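Long-range contact in galactan 1,3-beta-galactosidase (Phanerochaete chrysosporium, PDB 7BYS), which probably hydrolyses beta-1,3-linked galactan from its chain ends as a family 43 glycoside hydrolase that also carries a carbohydrate-binding module: residues V180-V192 and Y198-P210. Sequence-based numbering, arbitrary orientation.
Sequences VMNGATLEAPGIV and YFLIASHTSGWAP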
ATOM      1  N   VAL A 180     -23.076  11.745   1.861  1.00 12.05           N
ATOM      2  CA  VAL A 180     -23.263  10.502   1.123  1.00 11.33           C
ATOM      3  C   VAL A 180     -23.035  10.766  -0.359  1.00 13.58           C
ATOM      4  O   VAL A 180     -23.543  11.747  -0.910  1.00 15.55           O
ATOM      5  CB  VAL A 180     -24.634   9.839   1.376  1.00 14.79           C
ATOM      6  CG1 VAL A 180     -25.787  10.752   0.974  1.00 19.10           C
ATOM      7  CG2 VAL A 180     -24.728   8.508   0.643  1.00 18.32           C
ATOM      8  N   MET A 181     -22.269   9.897  -0.995  1.00 12.17           N
ATOM      9  CA  MET A 181     -22.091   9.907  -2.447  1.00 11.09           C
ATOM     10  C   MET A 181     -22.801   8.668  -2.969  1.00 12.32           C
ATOM     11  O   MET A 181     -22.251   7.563  -2.939  1.00 13.16           O
ATOM     12  CB  MET A 181     -20.615   9.898  -2.822  1.00 12.31           C
ATOM     13  CG  MET A 181     -19.837  11.061  -2.267  1.00 12.24           C
ATOM     14  SD  MET A 181     -18.092  10.792  -2.583  0.59 12.95           S
ATOM     15  CE  MET A 181     -17.988  11.397  -4.242  0.59  7.28           C
ATOM     16  N   ASN A 182     -24.029   8.855  -3.443  1.00 15.88           N
ATOM     17  CA  ASN A 182     -24.835   7.731  -3.895  1.00 15.74           C
ATOM     18  C   ASN A 182     -24.324   7.207  -5.231  1.00 14.71           C
ATOM     19  O   ASN A 182     -24.016   7.984  -6.140  1.00 17.22           O
ATOM     20  CB  ASN A 182     -26.291   8.163  -4.023  1.00 18.85           C
ATOM     21  CG  ASN A 182     -26.966   8.289  -2.675  1.00 29.79           C
ATOM     22  OD1 ASN A 182     -26.804   7.430  -1.802  1.00 25.10           O
ATOM     23  ND2 ASN A 182     -27.719   9.367  -2.490  1.00 35.22           N
ATOM     24  N   GLY A 183     -24.218   5.884  -5.333  1.00 14.60           N
ATOM     25  CA  GLY A 183     -23.770   5.253  -6.558  1.00 15.39           C
ATOM     26  C   GLY A 183     -22.295   5.391  -6.850  1.00 14.21           C
ATOM     27  O   GLY A 183     -21.867   5.038  -7.949  1.00 18.11           O
ATOM     28  N   ALA A 184     -21.496   5.864  -5.892  1.00 13.16           N
ATOM     29  CA  ALA A 184     -20.090   6.167  -6.128  1.00 13.29           C
ATOM     30  C   ALA A 184     -19.191   4.936  -6.172  1.00 13.28           C
ATOM     31  O   ALA A 184     -18.091   5.023  -6.728  1.00 14.09           O
ATOM     32  CB  ALA A 184     -19.595   7.144  -5.064  1.00 14.61           C
ATOM     33  N   THR A 185     -19.628   3.809  -5.610  1.00 12.34           N
ATOM     34  CA  THR A 185     -18.859   2.555  -5.577  1.00 13.50           C
ATOM     35  C   THR A 185     -17.413   2.777  -5.143  1.00 12.13           C
ATOM     36  O   THR A 185     -16.461   2.334  -5.794  1.00 13.14           O
ATOM     37  CB  THR A 185     -18.941   1.753  -6.889  1.00 16.81           C
ATOM     38  OG1 THR A 185     -18.288   2.462  -7.957  1.00 18.18           O
ATOM     39  CG2 THR A 185     -20.399   1.444  -7.257  1.00 18.49           C
ATOM     40  N   LEU A 186     -17.255   3.469  -4.027  1.00 10.84           N
ATOM     41  CA  LEU A 186     -15.937   3.788  -3.500  1.00  9.80           C
ATOM     42  C   LEU A 186     -15.622   2.901  -2.309  1.00 10.60           C
ATOM     43  O   LEU A 186     -16.496   2.596  -1.492  1.00 11.43           O
ATOM     44  CB  LEU A 186     -15.852   5.257  -3.073  1.00 12.02           C
ATOM     45  CG  LEU A 186     -15.979   6.303  -4.188  1.00 10.94           C
ATOM     46  CD1 LEU A 186     -16.127   7.687  -3.607  1.00 13.42           C
ATOM     47  CD2 LEU A 186     -14.799   6.233  -5.152  1.00 13.44           C
ATOM     48  N   GLU A 187     -14.358   2.513  -2.196  1.00  9.05           N
ATOM     49  CA  GLU A 187     -13.912   1.804  -1.004  1.00 10.71           C
ATOM     50  C   GLU A 187     -12.488   2.243  -0.672  1.00  8.43           C
ATOM     51  O   GLU A 187     -11.985   3.243  -1.197  1.00  8.85           O
ATOM     52  CB  GLU A 187     -14.140   0.292  -1.122  1.00 14.94           C
ATOM     53  CG  GLU A 187     -13.312  -0.378  -2.192  1.00 13.21           C
ATOM     54  CD  GLU A 187     -13.568  -1.883  -2.259  1.00 17.14           C
ATOM     55  OE1 GLU A 187     -14.481  -2.381  -1.565  1.00 16.30           O
ATOM     56  OE2 GLU A 187     -12.851  -2.577  -3.008  1.00 20.97           O
ATOM     57  N   ALA A 188     -11.855   1.521   0.256  1.00  8.20           N
ATOM     58  CA  ALA A 188     -10.506   1.831   0.730  1.00  8.32           C
ATOM     59  C   ALA A 188     -10.282   3.325   0.987  1.00  7.37           C
ATOM     60  O   ALA A 188      -9.328   3.926   0.456  1.00  8.46           O
ATOM     61  CB  ALA A 188      -9.479   1.278  -0.262  1.00  9.63           C
ATOM     62  N   PRO A 189     -11.130   3.971   1.784  1.00  7.21           N
ATOM     63  CA  PRO A 189     -11.022   5.423   1.945  1.00  7.78           C
ATOM     64  C   PRO A 189      -9.946   5.830   2.940  1.00  7.63           C
ATOM     65  O   PRO A 189      -9.564   5.081   3.840  1.00  8.00           O
ATOM     66  CB  PRO A 189     -12.397   5.809   2.507  1.00  7.19           C
ATOM     67  CG  PRO A 189     -12.798   4.602   3.320  1.00  7.52           C
ATOM     68  CD  PRO A 189     -12.305   3.430   2.499  1.00  8.60           C
ATOM     69  N   GLY A 190      -9.494   7.071   2.775  1.00  6.90           N
ATOM     70  CA  GLY A 190      -8.807   7.790   3.835  1.00  8.46           C
ATOM     71  C   GLY A 190      -8.935   9.274   3.585  1.00  8.75           C
ATOM     72  O   GLY A 190      -9.113   9.702   2.440  1.00  8.74           O
ATOM     73  N   ILE A 191      -8.851  10.073   4.656  1.00  7.90           N
ATOM     74  CA  ILE A 191      -8.865  11.529   4.530  1.00  8.74           C
ATOM     75  C   ILE A 191      -7.626  12.113   5.188  1.00  9.39           C
ATOM     76  O   ILE A 191      -7.232  11.705   6.286  1.00 10.14           O
ATOM     77  CB  ILE A 191     -10.147  12.195   5.081  1.00  8.41           C
ATOM     78  CG1 ILE A 191     -11.320  11.939   4.123  1.00  8.88           C
ATOM     79  CG2 ILE A 191      -9.921  13.707   5.346  1.00 10.11           C
ATOM     80  CD1 ILE A 191     -12.694  12.347   4.676  1.00  9.58           C
ATOM     81  N   VAL A 192      -7.010  13.066   4.498  1.00 10.05           N
ATOM     82  CA  VAL A 192      -5.910  13.835   5.050  1.00 11.41           C
ATOM     83  C   VAL A 192      -6.207  15.313   4.832  1.00 12.27           C
ATOM     84  O   VAL A 192      -6.736  15.707   3.783  1.00 11.34           O
ATOM     85  CB  VAL A 192      -4.564  13.396   4.430  1.00 14.27           C
ATOM     86  CG1 VAL A 192      -4.533  13.676   2.942  1.00 15.70           C
ATOM     87  CG2 VAL A 192      -3.400  14.068   5.150  1.00 15.71           C
ATOM     88  N   TYR A 198     -10.023  19.323   3.195  1.00 10.49           N
ATOM     89  CA  TYR A 198     -10.075  17.879   3.406  1.00 10.75           C
ATOM     90  C   TYR A 198      -9.901  17.161   2.074  1.00 10.03           C
ATOM     91  O   TYR A 198     -10.572  17.494   1.091  1.00 10.97           O
ATOM     92  CB  TYR A 198     -11.409  17.457   4.025  1.00  8.94           C
ATOM     93  CG  TYR A 198     -11.740  18.156   5.316  1.00 10.22           C
ATOM     94  CD1 TYR A 198     -11.330  17.631   6.537  1.00  9.78           C
ATOM     95  CD2 TYR A 198     -12.466  19.342   5.320  1.00 11.07           C
ATOM     96  CE1 TYR A 198     -11.629  18.272   7.728  1.00 14.36           C
ATOM     97  CE2 TYR A 198     -12.770  19.988   6.514  1.00 12.78           C
ATOM     98  CZ  TYR A 198     -12.352  19.447   7.704  1.00 12.81           C
ATOM     99  OH  TYR A 198     -12.661  20.099   8.884  1.00 15.78           O
ATOM    100  N   PHE A 199      -9.014  16.170   2.044  1.00  9.69           N
ATOM    101  CA  PHE A 199      -8.751  15.399   0.836  1.00  9.94           C
ATOM    102  C   PHE A 199      -9.075  13.939   1.102  1.00  9.93           C
ATOM    103  O   PHE A 199      -8.460  13.314   1.976  1.00  9.67           O
ATOM    104  CB  PHE A 199      -7.298  15.569   0.387  1.00 10.06           C
ATOM    105  CG  PHE A 199      -7.029  16.895  -0.231  1.00  9.86           C
ATOM    106  CD1 PHE A 199      -6.808  18.003   0.566  1.00 11.48           C
ATOM    107  CD2 PHE A 199      -7.030  17.041  -1.600  1.00 10.63           C
ATOM    108  CE1 PHE A 199      -6.581  19.256  -0.007  1.00 12.52           C
ATOM    109  CE2 PHE A 199      -6.805  18.290  -2.181  1.00 11.24           C
ATOM    110  CZ  PHE A 199      -6.578  19.391  -1.375  1.00 12.36           C
ATOM    111  N   LEU A 200     -10.029  13.408   0.343  1.00  8.06           N
ATOM    112  CA  LEU A 200     -10.435  12.014   0.414  1.00  7.02           C
ATOM    113  C   LEU A 200      -9.734  11.256  -0.703  1.00  8.78           C
ATOM    114  O   LEU A 200      -9.757  11.690  -1.861  1.00 10.76           O
ATOM    115  CB  LEU A 200     -11.957  11.917   0.234  1.00  8.28           C
ATOM    116  CG  LEU A 200     -12.563  10.529   0.020  1.00  7.67           C
ATOM    117  CD1 LEU A 200     -12.444   9.679   1.276  1.00 10.34           C
ATOM    118  CD2 LEU A 200     -14.014  10.612  -0.410  1.00 10.89           C
ATOM    119  N   ILE A 201      -9.079  10.153  -0.351  1.00  8.49           N
ATOM    120  CA  ILE A 201      -8.497   9.214  -1.301  1.00  7.78           C
ATOM    121  C   ILE A 201      -9.280   7.919  -1.188  1.00  8.81           C
ATOM    122  O   ILE A 201      -9.574   7.475  -0.074  1.00  7.86           O
ATOM    123  CB  ILE A 201      -7.023   8.941  -0.953  1.00  7.98           C
ATOM    124  CG1 ILE A 201      -6.261  10.245  -0.712  1.00 11.94           C
ATOM    125  CG2 ILE A 201      -6.380   8.082  -2.037  1.00 10.01           C
ATOM    126  CD1 ILE A 201      -6.199  11.129  -1.906  1.00 13.69           C
ATOM    127  N   ALA A 202      -9.597   7.300  -2.325  1.00  7.95           N
ATOM    128  CA  ALA A 202     -10.395   6.079  -2.299  1.00  7.84           C
ATOM    129  C   ALA A 202     -10.171   5.299  -3.585  1.00  8.30           C
ATOM    130  O   ALA A 202      -9.771   5.854  -4.609  1.00  9.95           O
ATOM    131  CB  ALA A 202     -11.886   6.402  -2.128  1.00  9.26           C
ATOM    132  N   SER A 203     -10.440   4.010  -3.520  1.00  8.74           N
ATOM    133  CA  SER A 203     -10.486   3.166  -4.704  1.00  9.42           C
ATOM    134  C   SER A 203     -11.924   2.997  -5.182  1.00 10.10           C
ATOM    135  O   SER A 203     -12.886   3.347  -4.501  1.00  9.70           O
ATOM    136  CB  SER A 203      -9.836   1.812  -4.416  1.00 11.04           C
ATOM    137  OG  SER A 203     -10.715   0.944  -3.715  1.00 10.21           O
ATOM    138  N   HIS A 204     -12.066   2.438  -6.375  1.00 10.19           N
ATOM    139  CA  HIS A 204     -13.352   1.888  -6.764  1.00 10.54           C
ATOM    140  C   HIS A 204     -13.435   0.426  -6.329  1.00 12.69           C
ATOM    141  O   HIS A 204     -12.541  -0.095  -5.647  1.00 11.68           O
ATOM    142  CB  HIS A 204     -13.622   2.129  -8.246  1.00 15.83           C
ATOM    143  CG  HIS A 204     -14.157   3.496  -8.523  1.00 14.01           C
ATOM    144  ND1 HIS A 204     -15.410   3.898  -8.110  1.00 15.79           N
ATOM    145  CD2 HIS A 204     -13.587   4.575  -9.106  1.00 14.95           C
ATOM    146  CE1 HIS A 204     -15.602   5.156  -8.463  1.00 18.02           C
ATOM    147  NE2 HIS A 204     -14.507   5.593  -9.059  1.00 16.61           N
ATOM    148  N   THR A 205     -14.534  -0.239  -6.693  1.00 14.17           N
ATOM    149  CA  THR A 205     -14.798  -1.614  -6.256  1.00 16.36           C
ATOM    150  C   THR A 205     -14.440  -2.553  -7.399  1.00 18.46           C
ATOM    151  O   THR A 205     -15.207  -2.709  -8.353  1.00 23.40           O
ATOM    152  CB  THR A 205     -16.257  -1.799  -5.847  1.00 16.06           C
ATOM    153  OG1 THR A 205     -17.116  -1.346  -6.897  1.00 19.27           O
ATOM    154  CG2 THR A 205     -16.558  -1.006  -4.598  1.00 16.61           C
ATOM    155  N   SER A 206     -13.276  -3.184  -7.302  1.00 15.82           N
ATOM    156  CA  SER A 206     -12.875  -4.194  -8.274  1.00 15.71           C
ATOM    157  C   SER A 206     -12.351  -5.442  -7.573  1.00 18.07           C
ATOM    158  O   SER A 206     -11.477  -6.140  -8.096  1.00 18.02           O
ATOM    159  CB  SER A 206     -11.871  -3.642  -9.285  1.00 17.01           C
ATOM    160  OG  SER A 206     -10.678  -3.223  -8.645  1.00 13.90           O
ATOM    161  N   GLY A 207     -12.883  -5.734  -6.390  1.00 19.00           N
ATOM    162  CA  GLY A 207     -12.433  -6.885  -5.632  1.00 19.54           C
ATOM    163  C   GLY A 207     -10.972  -6.758  -5.260  1.00 20.50           C
ATOM    164  O   GLY A 207     -10.492  -5.694  -4.852  1.00 20.42           O
ATOM    165  N   TRP A 208     -10.249  -7.870  -5.420  1.00 21.25           N
ATOM    166  CA  TRP A 208      -8.827  -7.931  -5.111  1.00 18.59           C
ATOM    167  C   TRP A 208      -7.980  -7.171  -6.125  1.00 15.62           C
ATOM    168  O   TRP A 208      -6.862  -6.759  -5.795  1.00 15.99           O
ATOM    169  CB  TRP A 208      -8.356  -9.386  -5.120  0.53 25.21           C
ATOM    170  CG  TRP A 208      -8.640 -10.184  -3.879  0.53 29.11           C
ATOM    171  CD1 TRP A 208      -9.323 -11.365  -3.805  0.53 28.54           C
ATOM    172  CD2 TRP A 208      -8.219  -9.881  -2.544  0.53 28.44           C
ATOM    173  NE1 TRP A 208      -9.367 -11.804  -2.506  0.53 25.45           N
ATOM    174  CE2 TRP A 208      -8.696 -10.912  -1.712  0.53 25.59           C
ATOM    175  CE3 TRP A 208      -7.495  -8.832  -1.970  0.53 26.36           C
ATOM    176  CZ2 TRP A 208      -8.472 -10.926  -0.337  0.53 27.80           C
ATOM    177  CZ3 TRP A 208      -7.273  -8.849  -0.604  0.53 25.53           C
ATOM    178  CH2 TRP A 208      -7.759  -9.887   0.196  0.53 25.47           C
ATOM    179  N   ALA A 209      -8.466  -7.000  -7.353  1.00 14.29           N
ATOM    180  CA  ALA A 209      -7.634  -6.411  -8.391  1.00 13.06           C
ATOM    181  C   ALA A 209      -7.459  -4.920  -8.123  1.00 10.81           C
ATOM    182  O   ALA A 209      -8.392  -4.264  -7.658  1.00 11.35           O
ATOM    183  CB  ALA A 209      -8.276  -6.601  -9.761  1.00 13.29           C
ATOM    184  N   PRO A 210      -6.282  -4.364  -8.399  1.00 10.35           N
ATOM    185  CA  PRO A 210      -6.092  -2.921  -8.222  1.00  9.78           C
ATOM    186  C   PRO A 210      -6.877  -2.160  -9.277  1.00 12.11           C
ATOM    187  O   PRO A 210      -7.189  -2.681 -10.349  1.00 10.70           O
ATOM    188  CB  PRO A 210      -4.584  -2.742  -8.440  1.00 10.02           C
ATOM    189  CG  PRO A 210      -4.255  -3.829  -9.419  1.00 10.85           C
ATOM    190  CD  PRO A 210      -5.093  -5.009  -8.984  1.00 10.13           C
TER
HETATM  191  O   HOH W   1     -16.528   0.483  -9.128  1.00 24.78           O
HETATM  192  O   HOH W   2     -11.260  -2.960  -5.178  1.00 13.87           O
HETATM  193  O   HOH W   3     -14.658  -4.680  -4.569  1.00 25.06           O
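H204 lays its imidazole against the A184-T185 backbone: ND1 donates to T185 O (3.0 Å), reaching it from above the carbonyl plane. T185 OG1 also hydrogen-bonds ND1, at 3.2 Å, where either atom could be the donor. L186 sets its CD2 methyl over one face of the ring, offset toward the rim, while A184 O lies at the ring edge, in plane. H204 NE2 bonds Q228 OE1; an alanine here would probably leave T185 O and Q228 OE1 without their N-H donors and L186 CD2 without its ring face.

E187 shares a face of the sheet with S203 and runs extended beyond CG, its chi1 of 66° setting CG 3.3 Å from S203 OG, which donates to H204 O and also bonds Q242. Waters bridge OE2 to S206 N and to the backbone of G207. E187/S203, G190/I201 and V192/F199 are antiparallel hydrogen-bonded pairs, the first separated from the others by a beta bulge in this blade of the GH43 beta-propeller. I191 CG1 and P189 CB pack on L200 CD1, an apolar patch; the E187-S203 end is polar and water-linked, beside D137 and Q242 respectively, which bind galactose in the sugar-bound enzyme.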